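Local coordinates for protein xylosidase (Xanthomonas axonopodis pv. citri, PDB 6XN2) that probably hydrolyses beta-xylosidic linkages in xylan-derived oligosaccharides as a family 43 glycoside hydrolase, and binds xylose units in its pocket, at residues A[37-42]-A[338-343]. Sequence-based numbering, arbitrary orientation.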
loop_
_atom_site.group_PDB
_atom_site.type_symbol
_atom_site.label_atom_id
_atom_site.label_comp_id
_atom_site.label_asym_id
_atom_site.label_seq_id
_atom_site.Cartn_x
_atom_site.Cartn_y
_atom_site.Cartn_z
ATOM N N ALA A 37 19.900 -2.481 10.580
ATOM C CA ALA A 37 18.915 -2.034 9.594
ATOM C C ALA A 37 19.591 -1.607 8.289
ATOM O O ALA A 37 20.602 -0.900 8.302
ATOM C CB ALA A 37 18.080 -0.885 10.159
ATOM N N ILE A 38 19.049 -2.058 7.176
ATOM C CA ILE A 38 19.590 -1.722 5.885
ATOM C C ILE A 38 19.129 -0.386 5.366
ATOM O O ILE A 38 19.609 0.083 4.399
ATOM C CB ILE A 38 19.306 -2.785 4.847
ATOM C CG1 ILE A 38 17.889 -2.695 4.362
ATOM C CG2 ILE A 38 19.576 -4.130 5.412
ATOM C CD1 ILE A 38 17.565 -3.714 3.322
ATOM N N SER A 39 18.169 0.206 6.029
ATOM C CA SER A 39 17.701 1.491 5.641
ATOM C C SER A 39 17.508 2.351 6.828
ATOM O O SER A 39 17.160 1.913 7.862
ATOM C CB SER A 39 16.373 1.446 4.915
ATOM O OG SER A 39 16.319 0.523 3.902
ATOM N N ALA A 40 17.781 3.615 6.651
ATOM C CA ALA A 40 17.512 4.583 7.654
ATOM C C ALA A 40 16.208 5.250 7.292
ATOM O O ALA A 40 15.826 5.283 6.170
ATOM C CB ALA A 40 18.605 5.604 7.680
ATOM N N PRO A 41 15.505 5.759 8.268
ATOM C CA PRO A 41 14.276 6.477 8.030
ATOM C C PRO A 41 14.506 7.618 7.047
ATOM O O PRO A 41 15.391 8.398 7.229
ATOM C CB PRO A 41 13.954 7.044 9.377
ATOM C CG PRO A 41 14.715 6.265 10.344
ATOM C CD PRO A 41 15.908 5.794 9.663
ATOM N N LEU A 42 13.714 7.692 6.004
ATOM C CA LEU A 42 13.883 8.719 5.015
ATOM C C LEU A 42 13.588 10.054 5.589
ATOM O O LEU A 42 14.073 11.046 5.141
ATOM C CB LEU A 42 12.949 8.477 3.844
ATOM C CG LEU A 42 13.311 7.282 3.026
ATOM C CD1 LEU A 42 12.236 6.967 2.030
ATOM C CD2 LEU A 42 14.627 7.513 2.338
ATOM N N LYS A 338 10.949 3.878 4.701
ATOM C CA LYS A 338 12.308 3.545 4.319
ATOM C C LYS A 338 12.335 3.133 2.855
ATOM O O LYS A 338 11.290 2.842 2.269
ATOM C CB LYS A 338 12.839 2.406 5.192
ATOM C CG LYS A 338 12.911 2.721 6.674
ATOM C CD LYS A 338 13.433 1.514 7.452
ATOM C CE LYS A 338 14.057 1.932 8.772
ATOM N NZ LYS A 338 14.669 0.760 9.467
ATOM N N MET A 339 13.500 3.049 2.263
ATOM C CA MET A 339 13.638 2.544 0.906
ATOM C C MET A 339 14.860 1.666 0.782
ATOM O O MET A 339 15.763 1.815 1.520
ATOM C CB MET A 339 13.701 3.648 -0.131
ATOM C CG MET A 339 14.949 4.459 -0.098
ATOM S SD MET A 339 14.815 5.960 -1.067
ATOM C CE MET A 339 14.638 5.270 -2.663
ATOM N N ALA A 340 14.837 0.763 -0.177
ATOM C CA ALA A 340 15.916 -0.152 -0.466
ATOM C C ALA A 340 15.925 -0.584 -1.925
ATOM O O ALA A 340 14.919 -0.720 -2.521
ATOM C CB ALA A 340 15.828 -1.359 0.421
ATOM N N PRO A 341 17.140 -0.802 -2.486
ATOM C CA PRO A 341 17.191 -1.225 -3.883
ATOM C C PRO A 341 16.608 -2.612 -4.103
ATOM O O PRO A 341 16.912 -3.501 -3.376
ATOM C CB PRO A 341 18.664 -1.233 -4.178
ATOM C CG PRO A 341 19.320 -1.316 -2.857
ATOM C CD PRO A 341 18.463 -0.623 -1.900
ATOM N N LEU A 342 15.790 -2.766 -5.118
ATOM C CA LEU A 342 15.160 -4.017 -5.421
ATOM C C LEU A 342 15.575 -4.513 -6.774
ATOM O O LEU A 342 15.742 -3.767 -7.684
ATOM C CB LEU A 342 13.645 -3.881 -5.361
ATOM C CG LEU A 342 12.716 -5.006 -5.754
ATOM C CD1 LEU A 342 11.437 -4.929 -5.006
ATOM C CD2 LEU A 342 12.420 -4.966 -7.221
ATOM N N ALA A 343 15.735 -5.813 -6.864
ATOM C CA ALA A 343 16.151 -6.450 -8.065
ATOM C C ALA A 343 15.280 -7.546 -8.607
ATOM O O ALA A 343 14.899 -8.424 -7.885
ATOM C CB ALA A 343 17.510 -7.044 -7.823
HETATM O O HOH W 1 15.686 -1.303 7.447
HETATM O O HOH W 2 15.441 4.699 3.756
#
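Ser39 reaches the backbone of strand 336-342 through its hydroxyl: OG donates a hydrogen bond to Met339 O at 2.8 Å. The approach is from above the carbonyl plane, 50° out of it, with a C=O...OG angle of 129°. The chi1 of -49° sets OG anti to its own carbonyl carbon, directed at the strand; Tyr322 OH gives the same hydroxyl a second hydrogen-bonding partner. Lys338 runs alongside Ser39, CB to CB 3.7 Å, and its chain stays extended beyond CG, which allows a weak hydrogen bond from NZ to Ser39 O at 3.2 Å. A water bound by both Ser39 N and Lys338 NZ adds a second link, while the ammonium also makes a salt bridge to Asp324. In the five-bladed beta-propeller fold of GH43 enzymes, this contact packs the loop between helix 29-36 and strand 47-56 against strand 336-342, an edge strand of the antiparallel sheet it forms with 317-324 and 310-314. At one end Leu42 and Met339 cross at about a right angle, with CD2 of Leu42 3.7 Å from SD of Met339, and Leu42 CD1 rests on the strand backbone, 3.9 Å from Lys338 C. Toward the helix, Ile38 CD1 meets Ala340 CB at 4.1 Å, an apolar touch beside the Ser39 hydroxyl.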